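PDB 4WNR: leucine-rich-repeat protein from Methanosarcina barkeri, which binds GDP and magnesium through its Roc G-protein domain, present here with the COR-A domain, and as a whole probably acts as a GTP-binding serine/threonine protein kinase. Local coordinates for residues 39-44 against 91-96; 81-86 against 196-201; 257-262 against 271-276. All blocks are in the same frame, centred on the assembly; numbering follows the deposited sequence.

Contact 1: 39-44 against 91-96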
loop_
_atom_site.group_PDB
_atom_site.type_symbol
_atom_site.label_atom_id
_atom_site.label_comp_id
_atom_site.label_asym_id
_atom_site.label_seq_id
_atom_site.Cartn_x
_atom_site.Cartn_y
_atom_site.Cartn_z
ATOM N N LEU A 39 9.076 -11.926 13.597
ATOM C CA LEU A 39 8.534 -11.551 12.287
ATOM C C LEU A 39 9.532 -10.702 11.500
ATOM O O LEU A 39 9.966 -11.089 10.413
ATOM C CB LEU A 39 7.204 -10.801 12.453
ATOM C CG LEU A 39 6.506 -10.282 11.188
ATOM C CD1 LEU A 39 6.375 -11.362 10.122
ATOM C CD2 LEU A 39 5.140 -9.720 11.545
ATOM N N ASN A 40 9.886 -9.548 12.062
ATOM C CA ASN A 40 10.864 -8.633 11.464
ATOM C C ASN A 40 10.544 -8.235 10.021
ATOM O O ASN A 40 11.411 -8.279 9.145
ATOM C CB ASN A 40 12.280 -9.223 11.549
ATOM C CG ASN A 40 12.694 -9.580 12.969
ATOM O OD1 ASN A 40 13.363 -10.589 13.187
ATOM N ND2 ASN A 40 12.310 -8.753 13.941
ATOM N N GLU A 41 9.291 -7.853 9.786
ATOM C CA GLU A 41 8.858 -7.338 8.484
ATOM C C GLU A 41 7.986 -6.101 8.648
ATOM O O GLU A 41 7.151 -6.039 9.550
ATOM C CB GLU A 41 8.095 -8.397 7.684
ATOM C CG GLU A 41 8.917 -9.067 6.593
ATOM C CD GLU A 41 8.069 -9.722 5.516
ATOM O OE1 GLU A 41 6.865 -9.409 5.416
ATOM O OE2 GLU A 41 8.612 -10.549 4.754
ATOM N N VAL A 42 8.192 -5.124 7.766
ATOM C CA VAL A 42 7.420 -3.882 7.771
ATOM C C VAL A 42 7.131 -3.454 6.339
ATOM O O VAL A 42 7.984 -3.588 5.460
ATOM C CB VAL A 42 8.181 -2.725 8.457
ATOM C CG1 VAL A 42 7.237 -1.568 8.756
ATOM C CG2 VAL A 42 8.857 -3.188 9.736
ATOM N N LYS A 43 5.927 -2.936 6.114
ATOM C CA LYS A 43 5.584 -2.307 4.844
ATOM C C LYS A 43 5.908 -0.819 4.930
ATOM O O LYS A 43 5.461 -0.136 5.851
ATOM C CB LYS A 43 4.103 -2.508 4.511
ATOM C CG LYS A 43 3.722 -2.015 3.122
ATOM C CD LYS A 43 2.357 -2.521 2.678
ATOM C CE LYS A 43 1.231 -1.831 3.425
ATOM N NZ LYS A 43 -0.104 -2.336 3.006
ATOM N N VAL A 44 6.700 -0.330 3.978
ATOM C CA VAL A 44 7.052 1.088 3.909
ATOM C C VAL A 44 6.315 1.722 2.734
ATOM O O VAL A 44 6.443 1.272 1.594
ATOM C CB VAL A 44 8.574 1.296 3.767
ATOM C CG1 VAL A 44 8.908 2.776 3.629
ATOM C CG2 VAL A 44 9.300 0.714 4.968
ATOM N N LYS A 91 13.638 -7.191 7.233
ATOM C CA LYS A 91 13.025 -7.296 5.907
ATOM C C LYS A 91 12.035 -6.148 5.694
ATOM O O LYS A 91 11.174 -5.900 6.536
ATOM C CB LYS A 91 12.326 -8.647 5.759
ATOM C CG LYS A 91 13.284 -9.832 5.725
ATOM C CD LYS A 91 12.673 -11.097 6.314
ATOM C CE LYS A 91 11.669 -11.746 5.376
ATOM N NZ LYS A 91 12.327 -12.545 4.307
ATOM N N VAL A 92 12.172 -5.453 4.568
ATOM C CA VAL A 92 11.374 -4.258 4.284
ATOM C C VAL A 92 10.686 -4.373 2.928
ATOM O O VAL A 92 11.297 -4.788 1.944
ATOM C CB VAL A 92 12.250 -2.988 4.297
ATOM C CG1 VAL A 92 11.416 -1.747 4.015
ATOM C CG2 VAL A 92 12.963 -2.846 5.633
ATOM N N ASN A 93 9.412 -3.990 2.891
ATOM C CA ASN A 93 8.628 -3.969 1.655
ATOM C C ASN A 93 8.260 -2.536 1.266
ATOM O O ASN A 93 7.334 -1.951 1.831
ATOM C CB ASN A 93 7.362 -4.810 1.822
ATOM C CG ASN A 93 7.665 -6.262 2.149
ATOM O OD1 ASN A 93 8.620 -6.841 1.630
ATOM N ND2 ASN A 93 6.845 -6.861 3.009
ATOM N N PHE A 94 8.999 -1.974 0.311
ATOM C CA PHE A 94 8.738 -0.616 -0.170
ATOM C C PHE A 94 7.600 -0.619 -1.184
ATOM O O PHE A 94 7.655 -1.345 -2.174
ATOM C CB PHE A 94 9.985 -0.011 -0.817
ATOM C CG PHE A 94 11.035 0.424 0.168
ATOM C CD1 PHE A 94 10.839 1.544 0.964
ATOM C CD2 PHE A 94 12.228 -0.273 0.283
ATOM C CE1 PHE A 94 11.810 1.951 1.864
ATOM C CE2 PHE A 94 13.200 0.129 1.180
ATOM C CZ PHE A 94 12.992 1.242 1.973
ATOM N N TRP A 95 6.582 0.199 -0.927
ATOM C CA TRP A 95 5.458 0.377 -1.848
ATOM C C TRP A 95 5.532 1.749 -2.511
ATOM O O TRP A 95 5.503 2.779 -1.834
ATOM C CB TRP A 95 4.131 0.222 -1.105
ATOM C CG TRP A 95 3.722 -1.208 -0.910
ATOM C CD1 TRP A 95 4.402 -2.165 -0.223
ATOM C CD2 TRP A 95 2.537 -1.837 -1.410
ATOM N NE1 TRP A 95 3.717 -3.355 -0.261
ATOM C CE2 TRP A 95 2.568 -3.182 -0.984
ATOM C CE3 TRP A 95 1.452 -1.396 -2.178
ATOM C CZ2 TRP A 95 1.556 -4.092 -1.298
ATOM C CZ3 TRP A 95 0.446 -2.300 -2.490
ATOM C CH2 TRP A 95 0.506 -3.634 -2.050
ATOM N N ASP A 96 5.628 1.749 -3.839
ATOM C CA ASP A 96 5.744 2.981 -4.621
ATOM C C ASP A 96 4.516 3.154 -5.521
ATOM O O ASP A 96 4.247 2.316 -6.384
ATOM C CB ASP A 96 7.024 2.941 -5.462
ATOM C CG ASP A 96 7.484 4.319 -5.899
ATOM O OD1 ASP A 96 7.306 5.287 -5.126
ATOM O OD2 ASP A 96 8.041 4.429 -7.014
#

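Contact 2: 81-86 against 196-201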
loop_
_atom_site.group_PDB
_atom_site.type_symbol
_atom_site.label_atom_id
_atom_site.label_comp_id
_atom_site.label_asym_id
_atom_site.label_seq_id
_atom_site.Cartn_x
_atom_site.Cartn_y
_atom_site.Cartn_z
ATOM N N TRP A 81 13.366 -4.998 0.191
ATOM C CA TRP A 81 14.678 -4.582 0.688
ATOM C C TRP A 81 14.955 -5.214 2.049
ATOM O O TRP A 81 14.031 -5.623 2.751
ATOM C CB TRP A 81 14.719 -3.054 0.795
ATOM C CG TRP A 81 16.052 -2.478 1.180
ATOM C CD1 TRP A 81 17.235 -2.633 0.519
ATOM C CD2 TRP A 81 16.327 -1.635 2.305
ATOM N NE1 TRP A 81 18.232 -1.946 1.167
ATOM C CE2 TRP A 81 17.702 -1.324 2.266
ATOM C CE3 TRP A 81 15.546 -1.116 3.344
ATOM C CZ2 TRP A 81 18.313 -0.515 3.226
ATOM C CZ3 TRP A 81 16.153 -0.310 4.298
ATOM C CH2 TRP A 81 17.526 -0.019 4.232
ATOM N N GLY A 82 16.229 -5.304 2.413
ATOM C CA GLY A 82 16.619 -5.839 3.714
ATOM C C GLY A 82 17.980 -5.363 4.186
ATOM O O GLY A 82 18.832 -4.981 3.382
ATOM N N PHE A 83 18.167 -5.378 5.503
ATOM C CA PHE A 83 19.453 -5.053 6.121
ATOM C C PHE A 83 19.613 -5.832 7.422
ATOM O O PHE A 83 18.623 -6.222 8.044
ATOM C CB PHE A 83 19.577 -3.547 6.374
ATOM C CG PHE A 83 18.552 -2.998 7.326
ATOM C CD1 PHE A 83 17.290 -2.637 6.875
ATOM C CD2 PHE A 83 18.853 -2.826 8.671
ATOM C CE1 PHE A 83 16.345 -2.124 7.750
ATOM C CE2 PHE A 83 17.913 -2.314 9.550
ATOM C CZ PHE A 83 16.658 -1.962 9.089
ATOM N N LYS A 84 20.860 -6.055 7.826
ATOM C CA LYS A 84 21.154 -6.842 9.021
ATOM C C LYS A 84 21.590 -5.941 10.174
ATOM O O LYS A 84 22.651 -5.318 10.114
ATOM C CB LYS A 84 22.236 -7.883 8.722
ATOM C CG LYS A 84 22.342 -8.973 9.776
ATOM C CD LYS A 84 23.275 -10.092 9.344
ATOM C CE LYS A 84 23.251 -11.246 10.336
ATOM N NZ LYS A 84 24.159 -12.355 9.928
ATOM N N ASP A 85 20.757 -5.861 11.207
ATOM C CA ASP A 85 21.114 -5.167 12.442
ATOM C C ASP A 85 21.539 -6.211 13.456
ATOM O O ASP A 85 20.703 -6.972 13.950
ATOM C CB ASP A 85 19.924 -4.386 12.993
ATOM C CG ASP A 85 20.178 -3.846 14.391
ATOM O OD1 ASP A 85 21.045 -2.958 14.538
ATOM O OD2 ASP A 85 19.509 -4.307 15.343
ATOM N N LYS A 86 22.833 -6.247 13.767
ATOM C CA LYS A 86 23.372 -7.259 14.669
ATOM C C LYS A 86 22.989 -8.644 14.136
ATOM O O LYS A 86 23.237 -8.941 12.965
ATOM C CB LYS A 86 22.875 -7.015 16.100
ATOM C CG LYS A 86 23.602 -5.881 16.796
ATOM C CD LYS A 86 22.788 -5.321 17.946
ATOM C CE LYS A 86 23.351 -3.991 18.412
ATOM N NZ LYS A 86 22.399 -3.277 19.304
ATOM N N GLU A 196 14.351 3.864 12.932
ATOM C CA GLU A 196 12.908 3.883 13.202
ATOM C C GLU A 196 12.206 2.594 12.763
ATOM O O GLU A 196 11.175 2.230 13.330
ATOM C CB GLU A 196 12.251 5.095 12.533
ATOM C CG GLU A 196 12.654 6.435 13.138
ATOM C CD GLU A 196 12.228 6.595 14.590
ATOM O OE1 GLU A 196 11.172 6.050 14.977
ATOM O OE2 GLU A 196 12.952 7.273 15.348
ATOM N N LEU A 197 12.761 1.916 11.760
ATOM C CA LEU A 197 12.235 0.620 11.310
ATOM C C LEU A 197 12.359 -0.454 12.392
ATOM O O LEU A 197 11.486 -1.312 12.523
ATOM C CB LEU A 197 12.938 0.153 10.030
ATOM C CG LEU A 197 12.416 0.733 8.711
ATOM C CD1 LEU A 197 13.412 0.491 7.588
ATOM C CD2 LEU A 197 11.057 0.149 8.351
ATOM N N LEU A 198 13.446 -0.405 13.157
ATOM C CA LEU A 198 13.662 -1.335 14.268
ATOM C C LEU A 198 12.706 -1.086 15.438
ATOM O O LEU A 198 12.382 -2.009 16.183
ATOM C CB LEU A 198 15.107 -1.240 14.766
ATOM C CG LEU A 198 16.198 -1.639 13.767
ATOM C CD1 LEU A 198 17.555 -1.119 14.217
ATOM C CD2 LEU A 198 16.236 -3.147 13.574
ATOM N N LYS A 199 12.252 0.157 15.584
ATOM C CA LYS A 199 11.433 0.571 16.727
ATOM C C LYS A 199 9.917 0.422 16.523
ATOM O O LYS A 199 9.144 0.766 17.420
ATOM C CB LYS A 199 11.753 2.024 17.095
ATOM C CG LYS A 199 13.171 2.238 17.604
ATOM C CD LYS A 199 13.519 3.715 17.721
ATOM C CE LYS A 199 12.725 4.400 18.824
ATOM N NZ LYS A 199 13.170 5.804 19.038
ATOM N N VAL A 200 9.490 -0.080 15.365
ATOM C CA VAL A 200 8.054 -0.279 15.108
ATOM C C VAL A 200 7.501 -1.362 16.038
ATOM O O VAL A 200 8.208 -2.307 16.386
ATOM C CB VAL A 200 7.744 -0.630 13.632
ATOM C CG1 VAL A 200 8.221 0.478 12.705
ATOM C CG2 VAL A 200 8.350 -1.968 13.232
ATOM N N GLU A 201 6.236 -1.215 16.429
ATOM C CA GLU A 201 5.641 -2.044 17.486
ATOM C C GLU A 201 5.626 -3.542 17.181
ATOM O O GLU A 201 5.839 -4.357 18.080
ATOM C CB GLU A 201 4.219 -1.571 17.809
ATOM C CG GLU A 201 4.162 -0.215 18.500
ATOM C CD GLU A 201 2.862 0.016 19.253
ATOM O OE1 GLU A 201 2.209 1.055 19.009
ATOM O OE2 GLU A 201 2.491 -0.838 20.087
#

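Contact 3: 257-262 against 271-276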
loop_
_atom_site.group_PDB
_atom_site.type_symbol
_atom_site.label_atom_id
_atom_site.label_comp_id
_atom_site.label_asym_id
_atom_site.label_seq_id
_atom_site.Cartn_x
_atom_site.Cartn_y
_atom_site.Cartn_z
ATOM N N GLY A 257 1.467 -6.346 3.556
ATOM C CA GLY A 257 1.345 -6.161 2.111
ATOM C C GLY A 257 1.399 -7.454 1.317
ATOM O O GLY A 257 1.569 -7.430 0.097
ATOM N N VAL A 258 1.251 -8.585 2.005
ATOM C CA VAL A 258 1.218 -9.895 1.349
ATOM C C VAL A 258 -0.110 -10.050 0.610
ATOM O O VAL A 258 -0.153 -10.564 -0.510
ATOM C CB VAL A 258 1.392 -11.049 2.359
ATOM C CG1 VAL A 258 1.332 -12.400 1.653
ATOM C CG2 VAL A 258 2.709 -10.909 3.107
ATOM N N ILE A 259 -1.184 -9.608 1.259
ATOM C CA ILE A 259 -2.507 -9.543 0.645
ATOM C C ILE A 259 -3.094 -8.148 0.821
ATOM O O ILE A 259 -2.561 -7.329 1.567
ATOM C CB ILE A 259 -3.476 -10.578 1.254
ATOM C CG1 ILE A 259 -3.664 -10.334 2.759
ATOM C CG2 ILE A 259 -2.967 -11.990 0.991
ATOM C CD1 ILE A 259 -4.745 -11.185 3.395
ATOM N N VAL A 260 -4.192 -7.891 0.118
ATOM C CA VAL A 260 -4.987 -6.684 0.323
ATOM C C VAL A 260 -6.382 -7.146 0.729
ATOM O O VAL A 260 -7.105 -7.738 -0.072
ATOM C CB VAL A 260 -5.048 -5.799 -0.940
ATOM C CG1 VAL A 260 -5.793 -4.502 -0.656
ATOM C CG2 VAL A 260 -3.644 -5.499 -1.448
ATOM N N HIS A 261 -6.740 -6.879 1.984
ATOM C CA HIS A 261 -7.960 -7.415 2.586
ATOM C C HIS A 261 -8.676 -6.360 3.425
ATOM O O HIS A 261 -8.038 -5.555 4.101
ATOM C CB HIS A 261 -7.619 -8.629 3.456
ATOM C CG HIS A 261 -8.796 -9.215 4.175
ATOM N ND1 HIS A 261 -9.546 -10.249 3.657
ATOM C CD2 HIS A 261 -9.347 -8.915 5.375
ATOM C CE1 HIS A 261 -10.510 -10.557 4.506
ATOM N NE2 HIS A 261 -10.413 -9.762 5.556
ATOM N N PHE A 262 -10.007 -6.380 3.374
ATOM C CA PHE A 262 -10.846 -5.499 4.186
ATOM C C PHE A 262 -11.885 -6.322 4.935
ATOM O O PHE A 262 -12.331 -7.357 4.446
ATOM C CB PHE A 262 -11.532 -4.454 3.309
ATOM C CG PHE A 262 -10.576 -3.508 2.642
ATOM C CD1 PHE A 262 -10.100 -2.394 3.319
ATOM C CD2 PHE A 262 -10.143 -3.737 1.344
ATOM C CE1 PHE A 262 -9.213 -1.522 2.711
ATOM C CE2 PHE A 262 -9.255 -2.869 0.730
ATOM C CZ PHE A 262 -8.790 -1.760 1.415
ATOM N N HIS A 271 -9.573 -11.818 -1.208
ATOM C CA HIS A 271 -8.211 -11.641 -0.700
ATOM C C HIS A 271 -7.275 -11.432 -1.883
ATOM O O HIS A 271 -6.820 -12.397 -2.499
ATOM C CB HIS A 271 -7.763 -12.867 0.099
ATOM C CG HIS A 271 -8.524 -13.075 1.371
ATOM N ND1 HIS A 271 -9.883 -13.303 1.397
ATOM C CD2 HIS A 271 -8.113 -13.108 2.660
ATOM C CE1 HIS A 271 -10.279 -13.452 2.648
ATOM N NE2 HIS A 271 -9.223 -13.341 3.435
ATOM N N VAL A 272 -6.991 -10.172 -2.195
ATOM C CA VAL A 272 -6.213 -9.823 -3.384
ATOM C C VAL A 272 -4.718 -10.061 -3.164
ATOM O O VAL A 272 -4.133 -9.558 -2.203
ATOM C CB VAL A 272 -6.454 -8.357 -3.801
ATOM C CG1 VAL A 272 -5.606 -7.988 -5.012
ATOM C CG2 VAL A 272 -7.929 -8.132 -4.100
ATOM N N LEU A 273 -4.114 -10.832 -4.067
ATOM C CA LEU A 273 -2.673 -11.112 -4.042
ATOM C C LEU A 273 -1.891 -10.195 -4.986
ATOM O O LEU A 273 -0.728 -9.883 -4.727
ATOM C CB LEU A 273 -2.406 -12.577 -4.407
ATOM C CG LEU A 273 -2.464 -13.590 -3.259
ATOM C CD1 LEU A 273 -3.765 -13.491 -2.476
ATOM C CD2 LEU A 273 -2.273 -14.999 -3.800
ATOM N N GLU A 274 -2.531 -9.786 -6.079
ATOM C CA GLU A 274 -1.932 -8.875 -7.056
ATOM C C GLU A 274 -2.616 -7.504 -6.988
ATOM O O GLU A 274 -3.763 -7.368 -7.411
ATOM C CB GLU A 274 -2.058 -9.465 -8.467
ATOM C CG GLU A 274 -1.488 -8.597 -9.584
ATOM C CD GLU A 274 -0.015 -8.282 -9.401
ATOM O OE1 GLU A 274 0.360 -7.097 -9.541
ATOM O OE2 GLU A 274 0.767 -9.215 -9.110
ATOM N N PRO A 275 -1.918 -6.484 -6.449
ATOM C CA PRO A 275 -2.463 -5.122 -6.365
ATOM C C PRO A 275 -2.925 -4.527 -7.702
ATOM O O PRO A 275 -3.876 -3.742 -7.728
ATOM C CB PRO A 275 -1.288 -4.313 -5.809
ATOM C CG PRO A 275 -0.510 -5.294 -5.011
ATOM C CD PRO A 275 -0.624 -6.595 -5.750
ATOM N N LYS A 276 -2.258 -4.899 -8.791
ATOM C CA LYS A 276 -2.608 -4.404 -10.129
ATOM C C LYS A 276 -4.002 -4.851 -10.588
ATOM O O LYS A 276 -4.634 -4.177 -11.403
ATOM C CB LYS A 276 -1.556 -4.838 -11.155
ATOM C CG LYS A 276 -0.195 -4.194 -10.945
ATOM C CD LYS A 276 0.810 -4.649 -11.991
ATOM C CE LYS A 276 2.165 -3.993 -11.775
ATOM N NZ LYS A 276 3.176 -4.444 -12.772
#

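Contact 1: 39-44 against 91-96
Val42 and Val44 form the backbone seam with Lys91, Asn93 and Trp95, strands 41-44 and 91-96 running parallel at 16°. Asn93 N gives to Val42 O at 3.0 Å and Val44 N to Asn93 O at 2.8 Å. Trp95 N then reaches Val44 O at 2.7 Å. The first rungs are less favourable: Lys91 N to Asn40 O is longer, and Val42 N to Lys91 O is weak.

On the face that carries the valines and Phe94 the contact is apolar. Val44 CG2 meets Val92 CG1 at 3.4 Å, while its CG1 lies 3.5 Å from Phe94 CE1, the two side chains side by side and pointing the same way. Leu197 and Leu193 of helix 186-198 pack over this face.

These are neighbouring parallel strands of the P-loop G-domain sheet: strand 36-47 leads toward the GDP-binding loop, and Asp96, which starts a DFGG sequence consistent with the DxxG motif, is hydrogen-bonded through OD2 to OG1 of the magnesium-binding Thr55.

The other face mixes charged and polar groups with the Trp95 ring. Glu41 OE2 sits 4.2 Å from Lys91 NZ, beyond a salt bridge, and takes its salt bridge from Lys215 instead. Its OE1 lies near Asn93 ND2, which is hydrogen-bonded to Leu256 O.

Further along, Lys43 lays its aliphatic chain over one face of the Trp95 indole. Its CG, anti to the backbone N (chi1 -173°), meets Trp95 CD1 at 3.4 Å. CD stands 3.6 Å from the centroid of the five-membered ring in a CH-pi contact. Beyond it NZ is hydrogen-bonded to Phe110 O. An alanine in place of Trp95 would probably leave the Lys43 methylenes without their ring and open a gap beside Phe110, Gly257 and Pro275.

Contact 2: 81-86 against 196-201
Leu197 and Leu198, near the end of helix 186-198, meet the side chains of Trp81, Phe83 and Asp85 on strand 77-85. Leu197 is the buried, inner part of the contact. Its CD1 comes to 3.9 Å from Phe83 CE1, oblique to that ring, and the same methyl lies more loosely near the plane of the Trp81 indole at its edge, 4.4 Å from CZ3. The first torsion of Phe83 (chi1 62°) sets CG between the backbone N and the carbonyl carbon. Beneath, the helix lies on strand 36-47 of the Roc sheet.

Leu198 and Asp85 touch just as closely, but at the partly exposed margin. Both methyls of Leu198 lie against one side of the Asp85 carboxylate, CD1 3.8 Å from Asp85 CG. Between these two parts the fit is loose again, with Leu198 CD2 4.4 Å from Phe83 CE2. Leu198 leans on Ile90 as well.

The two segments share neither a hydrogen bond nor a salt bridge, and together they bury a modest 198 Å². Adhesion therefore rests on methyl and ring carbons; across these segments the Asp85 carboxylate meets only leucine methyls, which offer it no polar partner.

Contact 3: 257-262 against 271-276
An antiparallel bridge between Val260 and Val272 in the COR-A domain joins the loop after helix 243-256 to the short strand 271-272. That helix ends in a Schellman motif with Gly257, at positive phi, as its C-prime residue, and the chain then turns toward the bridge. Val260 and Val272 make a single hydrogen-bonded pair. Val260 N donates to Val272 O at 2.9 Å, and Val272 N returns a bond to Val260 O at 3.2 Å. The CB atoms of the two valines stand 4.1 Å apart, and both side chains also touch Ile278 of helix 275-286.

On either side of this pair the neighbours meet by their side chains. Ile259 CG2 lies 3.9 Å from Leu273 CD1, whereas its CD1, carried by a CG1 placed between the backbone N and the carbonyl carbon (chi1 60°), reaches His271 CD2 at 3.9 Å. Helix 275-286 starts just beyond, with Glu274 at its N-cap and Glu274 OE1 weakly accepting from Lys276 N.

His261 and His271 lie side by side, pointing the same way, with their ring planes at 44° and their centroids 4.3 Å apart. His261 ND1 stands over one face of the His271 ring, toward its rim, and His271 ND1 is hydrogen-bonded to Asp269 O.

Overall arrangement
From the N terminus, strand 36-47 comes first and is joined by strand 88-96, which closes contact 1 after the first helix of the domain and strand 77-85 have passed. That intervening strand opens contact 2 before contact 1 has closed, and contact 2 closes only at residues 196-201, so the two loops cross. Both bear on the same Roc sheet: Val42 CG2 packs on Val200 CG2, and Val92 N probably bonds to Trp81 O. Contact 3 follows in series, within COR-A, and closes a short loop of eight residues. It touches contact 1 where Trp95 meets Pro275 and Gly257, joining the Roc sheet to COR-A, but stays about 12 Å from contact 2 at the nearest atoms.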